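Local atomic coordinates of proline iminopeptidase (Streptomyces halstedii, PDB entry 3WMR), a protein that is an amidohydrolase acting on polyketide substrates and, like relatives in its peptidase family, may release N-terminal proline from peptides. Residues T88-P91 with D96-T99; L102-L107 with G129-V134. All coordinates share one frame; numbering follows the deposited sequence.

Contact 1: residues T88-P91 with D96-T99; sequences THLP and DFWT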
ATOM      1  N   THR A  88     -15.631   9.538   1.205  1.00 42.20           N
ATOM      2  CA  THR A  88     -16.643   9.553   2.260  1.00 42.95           C
ATOM      3  C   THR A  88     -16.106   8.860   3.522  1.00 42.99           C
ATOM      4  O   THR A  88     -15.595   7.740   3.455  1.00 41.77           O
ATOM      5  CB  THR A  88     -17.954   8.859   1.808  1.00 43.75           C
ATOM      6  OG1 THR A  88     -18.352   9.358   0.524  1.00 43.58           O
ATOM      7  CG2 THR A  88     -19.091   9.099   2.809  1.00 43.74           C
ATOM      8  N   HIS A  89     -16.209   9.546   4.660  1.00 43.72           N
ATOM      9  CA  HIS A  89     -15.904   8.959   5.965  1.00 42.94           C
ATOM     10  C   HIS A  89     -17.155   8.309   6.513  1.00 44.56           C
ATOM     11  O   HIS A  89     -18.239   8.866   6.401  1.00 45.07           O
ATOM     12  CB  HIS A  89     -15.398  10.025   6.927  1.00 42.77           C
ATOM     13  CG  HIS A  89     -14.086  10.606   6.520  1.00 40.83           C
ATOM     14  ND1 HIS A  89     -12.945  10.467   7.276  1.00 39.69           N
ATOM     15  CD2 HIS A  89     -13.724  11.293   5.414  1.00 40.43           C
ATOM     16  CE1 HIS A  89     -11.937  11.057   6.659  1.00 39.28           C
ATOM     17  NE2 HIS A  89     -12.386  11.570   5.527  1.00 39.32           N
ATOM     18  N   LEU A  90     -17.004   7.114   7.073  1.00 44.90           N
ATOM     19  CA  LEU A  90     -18.116   6.386   7.663  1.00 47.11           C
ATOM     20  C   LEU A  90     -17.713   5.891   9.056  1.00 47.12           C
ATOM     21  O   LEU A  90     -17.590   4.686   9.277  1.00 45.03           O
ATOM     22  CB  LEU A  90     -18.521   5.205   6.775  1.00 48.42           C
ATOM     23  CG  LEU A  90     -18.907   5.501   5.322  1.00 50.34           C
ATOM     24  CD1 LEU A  90     -17.701   5.866   4.471  1.00 50.05           C
ATOM     25  CD2 LEU A  90     -19.614   4.298   4.708  1.00 51.62           C
ATOM     26  N   PRO A  91     -17.520   6.826  10.008  1.00 49.01           N
ATOM     27  CA  PRO A  91     -17.075   6.457  11.359  1.00 49.45           C
ATOM     28  C   PRO A  91     -17.946   5.402  12.038  1.00 50.74           C
ATOM     29  O   PRO A  91     -17.435   4.622  12.831  1.00 49.55           O
ATOM     30  CB  PRO A  91     -17.152   7.777  12.136  1.00 49.81           C
ATOM     31  CG  PRO A  91     -17.098   8.846  11.108  1.00 50.41           C
ATOM     32  CD  PRO A  91     -17.758   8.277   9.885  1.00 49.95           C
ATOM     33  N   ASP A  96     -18.080  -5.664   9.752  1.00 50.74           N
ATOM     34  CA  ASP A  96     -18.644  -6.415   8.626  1.00 51.04           C
ATOM     35  C   ASP A  96     -18.901  -5.558   7.376  1.00 48.49           C
ATOM     36  O   ASP A  96     -19.219  -6.102   6.316  1.00 48.83           O
ATOM     37  CB  ASP A  96     -19.899  -7.220   9.037  1.00 54.34           C
ATOM     38  CG  ASP A  96     -21.002  -6.361   9.632  1.00 56.00           C
ATOM     39  OD1 ASP A  96     -21.008  -5.130   9.432  1.00 58.14           O
ATOM     40  OD2 ASP A  96     -21.885  -6.935  10.301  1.00 59.60           O
ATOM     41  N   PHE A  97     -18.756  -4.236   7.505  1.00 44.47           N
ATOM     42  CA  PHE A  97     -18.832  -3.316   6.364  1.00 43.04           C
ATOM     43  C   PHE A  97     -17.488  -3.142   5.651  1.00 40.54           C
ATOM     44  O   PHE A  97     -17.459  -2.921   4.442  1.00 39.42           O
ATOM     45  CB  PHE A  97     -19.328  -1.939   6.810  1.00 43.41           C
ATOM     46  CG  PHE A  97     -19.424  -0.934   5.695  1.00 43.42           C
ATOM     47  CD1 PHE A  97     -18.404  -0.010   5.482  1.00 43.72           C
ATOM     48  CD2 PHE A  97     -20.532  -0.909   4.851  1.00 44.75           C
ATOM     49  CE1 PHE A  97     -18.486   0.914   4.452  1.00 43.73           C
ATOM     50  CE2 PHE A  97     -20.622   0.016   3.825  1.00 44.34           C
ATOM     51  CZ  PHE A  97     -19.597   0.931   3.627  1.00 44.34           C
ATOM     52  N   TRP A  98     -16.392  -3.216   6.404  1.00 37.39           N
ATOM     53  CA  TRP A  98     -15.067  -2.960   5.855  1.00 36.43           C
ATOM     54  C   TRP A  98     -14.449  -4.258   5.356  1.00 34.88           C
ATOM     55  O   TRP A  98     -13.762  -4.971   6.095  1.00 35.68           O
ATOM     56  CB  TRP A  98     -14.177  -2.279   6.898  1.00 35.45           C
ATOM     57  CG  TRP A  98     -14.715  -0.944   7.323  1.00 35.89           C
ATOM     58  CD1 TRP A  98     -15.209  -0.610   8.557  1.00 36.75           C
ATOM     59  CD2 TRP A  98     -14.845   0.228   6.512  1.00 36.24           C
ATOM     60  NE1 TRP A  98     -15.625   0.699   8.563  1.00 37.25           N
ATOM     61  CE2 TRP A  98     -15.410   1.239   7.322  1.00 37.03           C
ATOM     62  CE3 TRP A  98     -14.527   0.529   5.185  1.00 35.90           C
ATOM     63  CZ2 TRP A  98     -15.662   2.529   6.846  1.00 37.37           C
ATOM     64  CZ3 TRP A  98     -14.782   1.814   4.712  1.00 36.23           C
ATOM     65  CH2 TRP A  98     -15.343   2.794   5.540  1.00 36.92           C
ATOM     66  N   THR A  99     -14.698  -4.554   4.089  1.00 32.64           N
ATOM     67  CA  THR A  99     -14.290  -5.807   3.494  1.00 32.09           C
ATOM     68  C   THR A  99     -13.374  -5.559   2.311  1.00 29.94           C
ATOM     69  O   THR A  99     -13.332  -4.459   1.759  1.00 29.95           O
ATOM     70  CB  THR A  99     -15.515  -6.556   2.961  1.00 32.92           C
ATOM     71  OG1 THR A  99     -16.173  -5.719   2.001  1.00 32.81           O
ATOM     72  CG2 THR A  99     -16.470  -6.878   4.106  1.00 34.45           C
TER

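Contact 2: residues L102-L107 with G129-V134; sequences LFEDEL and GMLGSV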
ATOM      1  N   LEU A 102     -15.499  -4.681  -0.777  1.00 31.02           N
ATOM      2  CA  LEU A 102     -15.814  -3.263  -0.839  1.00 31.55           C
ATOM      3  C   LEU A 102     -14.767  -2.495  -1.649  1.00 30.97           C
ATOM      4  O   LEU A 102     -15.107  -1.721  -2.554  1.00 31.11           O
ATOM      5  CB  LEU A 102     -15.876  -2.684   0.569  1.00 32.79           C
ATOM      6  CG  LEU A 102     -16.236  -1.203   0.685  1.00 33.40           C
ATOM      7  CD1 LEU A 102     -17.689  -1.003   0.281  1.00 34.57           C
ATOM      8  CD2 LEU A 102     -15.980  -0.710   2.101  1.00 33.94           C
ATOM      9  N   PHE A 103     -13.498  -2.706  -1.310  1.00 29.35           N
ATOM     10  CA  PHE A 103     -12.418  -1.948  -1.924  1.00 28.38           C
ATOM     11  C   PHE A 103     -12.121  -2.401  -3.335  1.00 28.75           C
ATOM     12  O   PHE A 103     -11.679  -1.587  -4.145  1.00 29.32           O
ATOM     13  CB  PHE A 103     -11.159  -1.982  -1.046  1.00 27.45           C
ATOM     14  CG  PHE A 103     -11.335  -1.241   0.235  1.00 26.69           C
ATOM     15  CD1 PHE A 103     -11.398   0.137   0.234  1.00 26.34           C
ATOM     16  CD2 PHE A 103     -11.523  -1.915   1.431  1.00 26.59           C
ATOM     17  CE1 PHE A 103     -11.604   0.840   1.402  1.00 26.19           C
ATOM     18  CE2 PHE A 103     -11.718  -1.212   2.607  1.00 27.00           C
ATOM     19  CZ  PHE A 103     -11.766   0.168   2.590  1.00 26.26           C
ATOM     20  N   GLU A 104     -12.345  -3.682  -3.637  1.00 29.68           N
ATOM     21  CA  GLU A 104     -12.283  -4.168  -5.028  1.00 30.59           C
ATOM     22  C   GLU A 104     -13.328  -3.477  -5.893  1.00 29.66           C
ATOM     23  O   GLU A 104     -13.059  -3.096  -7.026  1.00 27.68           O
ATOM     24  CB  GLU A 104     -12.590  -5.660  -5.120  1.00 33.44           C
ATOM     25  CG  GLU A 104     -11.544  -6.591  -4.558  1.00 34.96           C
ATOM     26  CD  GLU A 104     -11.980  -8.032  -4.744  1.00 37.16           C
ATOM     27  OE1 GLU A 104     -12.077  -8.465  -5.906  1.00 38.16           O
ATOM     28  OE2 GLU A 104     -12.237  -8.723  -3.740  1.00 41.01           O
ATOM     29  N   ASP A 105     -14.541  -3.373  -5.346  1.00 30.56           N
ATOM     30  CA  ASP A 105     -15.667  -2.767  -6.042  1.00 31.45           C
ATOM     31  C   ASP A 105     -15.406  -1.290  -6.268  1.00 31.04           C
ATOM     32  O   ASP A 105     -15.751  -0.769  -7.318  1.00 31.91           O
ATOM     33  CB  ASP A 105     -16.966  -2.933  -5.241  1.00 32.83           C
ATOM     34  CG  ASP A 105     -17.509  -4.352  -5.272  1.00 34.28           C
ATOM     35  OD1 ASP A 105     -17.154  -5.121  -6.185  1.00 35.36           O
ATOM     36  OD2 ASP A 105     -18.313  -4.699  -4.372  1.00 35.53           O
ATOM     37  N   GLU A 106     -14.799  -0.626  -5.284  1.00 30.78           N
ATOM     38  CA  GLU A 106     -14.412   0.777  -5.410  1.00 31.03           C
ATOM     39  C   GLU A 106     -13.353   0.999  -6.498  1.00 30.51           C
ATOM     40  O   GLU A 106     -13.449   1.942  -7.279  1.00 31.92           O
ATOM     41  CB  GLU A 106     -13.883   1.324  -4.070  1.00 31.46           C
ATOM     42  CG  GLU A 106     -13.472   2.784  -4.148  1.00 32.31           C
ATOM     43  CD  GLU A 106     -12.909   3.348  -2.861  1.00 32.75           C
ATOM     44  OE1 GLU A 106     -12.052   2.699  -2.204  1.00 32.46           O
ATOM     45  OE2 GLU A 106     -13.306   4.480  -2.518  1.00 33.87           O
ATOM     46  N   LEU A 107     -12.328   0.157  -6.533  1.00 29.13           N
ATOM     47  CA  LEU A 107     -11.301   0.288  -7.561  1.00 28.53           C
ATOM     48  C   LEU A 107     -11.914   0.092  -8.955  1.00 28.52           C
ATOM     49  O   LEU A 107     -11.667   0.896  -9.851  1.00 28.09           O
ATOM     50  CB  LEU A 107     -10.135  -0.682  -7.309  1.00 27.58           C
ATOM     51  CG  LEU A 107      -9.099  -0.834  -8.420  1.00 27.02           C
ATOM     52  CD1 LEU A 107      -8.429   0.491  -8.755  1.00 26.90           C
ATOM     53  CD2 LEU A 107      -8.056  -1.871  -8.044  1.00 27.12           C
ATOM     54  N   GLY A 129      -0.979  -3.508  -2.535  1.00 18.12           N
ATOM     55  CA  GLY A 129      -0.388  -4.555  -3.347  1.00 18.03           C
ATOM     56  C   GLY A 129      -1.174  -5.853  -3.212  1.00 18.25           C
ATOM     57  O   GLY A 129      -1.217  -6.655  -4.147  1.00 17.53           O
ATOM     58  N   MET A 130      -1.774  -6.065  -2.045  1.00 18.85           N
ATOM     59  CA  MET A 130      -2.612  -7.253  -1.809  1.00 19.75           C
ATOM     60  C   MET A 130      -3.943  -7.122  -2.546  1.00 19.78           C
ATOM     61  O   MET A 130      -4.421  -8.086  -3.188  1.00 20.69           O
ATOM     62  CB  MET A 130      -2.838  -7.495  -0.304  1.00 20.19           C
ATOM     63  CG  MET A 130      -1.550  -7.682   0.487  1.00 20.39           C
ATOM     64  SD  MET A 130      -1.784  -7.992   2.246  1.00 20.84           S
ATOM     65  CE  MET A 130      -2.064  -9.770   2.261  1.00 21.35           C
ATOM     66  N   LEU A 131      -4.565  -5.954  -2.404  1.00 19.80           N
ATOM     67  CA  LEU A 131      -5.751  -5.570  -3.181  1.00 20.28           C
ATOM     68  C   LEU A 131      -5.473  -5.670  -4.683  1.00 20.40           C
ATOM     69  O   LEU A 131      -6.236  -6.292  -5.431  1.00 19.21           O
ATOM     70  CB  LEU A 131      -6.212  -4.144  -2.793  1.00 21.08           C
ATOM     71  CG  LEU A 131      -7.437  -3.572  -3.533  1.00 22.07           C
ATOM     72  CD1 LEU A 131      -8.672  -4.411  -3.251  1.00 22.70           C
ATOM     73  CD2 LEU A 131      -7.692  -2.120  -3.165  1.00 22.47           C
ATOM     74  N   GLY A 132      -4.364  -5.068  -5.131  1.00 19.57           N
ATOM     75  CA  GLY A 132      -3.960  -5.171  -6.539  1.00 19.86           C
ATOM     76  C   GLY A 132      -3.867  -6.601  -7.043  1.00 20.67           C
ATOM     77  O   GLY A 132      -4.265  -6.885  -8.175  1.00 20.23           O
ATOM     78  N   SER A 133      -3.348  -7.506  -6.208  1.00 21.07           N
ATOM     79  CA  SER A 133      -3.196  -8.913  -6.599  1.00 22.29           C
ATOM     80  C   SER A 133      -4.553  -9.588  -6.766  1.00 22.89           C
ATOM     81  O   SER A 133      -4.763 -10.369  -7.703  1.00 22.39           O
ATOM     82  CB  SER A 133      -2.397  -9.683  -5.551  1.00 22.80           C
ATOM     83  OG  SER A 133      -1.084  -9.190  -5.460  1.00 23.06           O
ATOM     84  N   VAL A 134      -5.469  -9.290  -5.847  1.00 24.10           N
ATOM     85  CA  VAL A 134      -6.834  -9.842  -5.916  1.00 25.26           C
ATOM     86  C   VAL A 134      -7.513  -9.373  -7.207  1.00 25.23           C
ATOM     87  O   VAL A 134      -8.103 -10.161  -7.960  1.00 25.22           O
ATOM     88  CB  VAL A 134      -7.670  -9.427  -4.680  1.00 25.86           C
ATOM     89  CG1 VAL A 134      -9.115  -9.879  -4.813  1.00 27.11           C
ATOM     90  CG2 VAL A 134      -7.060 -10.001  -3.410  1.00 26.22           C
TER

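Contact 1: residues T88-P91 with D96-T99
Trp98, whose six-membered ring edge meets Leu90, commits its indole N-H to a hydrogen bond from Trp98 NE1 to Lys93 O, a carbonyl within the short link joining 88-91 to 96-99. Both segments belong to the loop between strand 76-80 and helix 100-113 of the alpha/beta hydrolase fold. The contact illustrates how one branched side chain can bridge two adjacent aromatics. In Leu90, CG stands anti to the carbonyl carbon (chi1 -57°), which carries the fork toward the aromatics; its methyls then part, CD1 lying 4.0 Å from Trp98 CH2, while CD2 comes in obliquely at the far end of the other ring, 3.5 Å from Phe97 CZ. Leu90 CB adds a contact of 3.9 Å to Trp98 CZ2. The two aromatics also pack together, Phe97 turning its edge to one face of the indole with CD1 over the centre of that face. Phe97 further makes a cation-pi contact with Lys93, so the same lysine serves both rings. Helix 225-230 packs on Trp98, and Tyr32 touches both Leu90 and Phe97. The carbonyl of Leu90 completes the join: its O lies at the indole edge, near the ring plane, 3.8 Å from Trp98 CZ2.

Contact 2: residues L102-L107 with G129-V134
Glu104 reaches out from helix 100-113 to meet Leu131 and Val134 of helix 127-137, and its course shows how a buried acid can lie against an apolar surface while its charge is answered elsewhere. CB is the more distant start, 4.5 Å from Leu131 CD1. Since CG stands anti to the carbonyl carbon (chi1 -70°), the chain swings towards the neighbouring helix, and CG closes to 3.8 Å from Leu131 CD1. Beyond CG the chain runs extended, and CD reaches 3.4 Å from Val134 CG1. That methyl is almost equally far from both oxygens, about 3.5 Å from Glu104 OE1 and OE2 alike, so it sits over the flat face of the carboxylate. The polar need is met past the two segments, where OE1 forms a salt bridge with Arg138. Shortened to an alanine, this position would probably leave Arg138 without its carboxylate and open a gap beside Val134 CG1. Leu131 reaches toward helix 100-113, its CD1 near the backbone N of Glu104 and its CD2 4.1 Å from Phe103 CB. The axes of the two helical segments cross at -73° and approach to 10.3 Å. On helix 127-137, Gly129 O accepts from both the N and the OG of Ser133. The bound 1-ethoxy-2-(2-ethoxyethoxy)ethane lies about 4 Å from the Glu104 side chain. Such a junction belongs to the alpha/beta hydrolase core, where the helix that follows the probable nucleophile elbow, with Ser126 the predicted nucleophile, packs on its neighbour.

In the fold
Followed from the N terminus, the chain leaves strand 76-80 and enters the loop that contact 1 closes upon itself, with four residues between its segments. Helix 100-113 begins directly afterwards, capped by Thr99, and opens contact 2. That contact spans the end of this helix, strand 120-125 and the probable elbow turn before returning on helix 127-137. The two closures thus follow in series, neither nested nor crossed. Their centres are 15 Å apart, yet they meet where Trp98 CE3 packs 3.8 Å from Phe103 CZ and Phe97 O lies against Leu102 CD2. Together they tie the loop near strand 32-39 and helix 225-230 to the helices beside the central sheet.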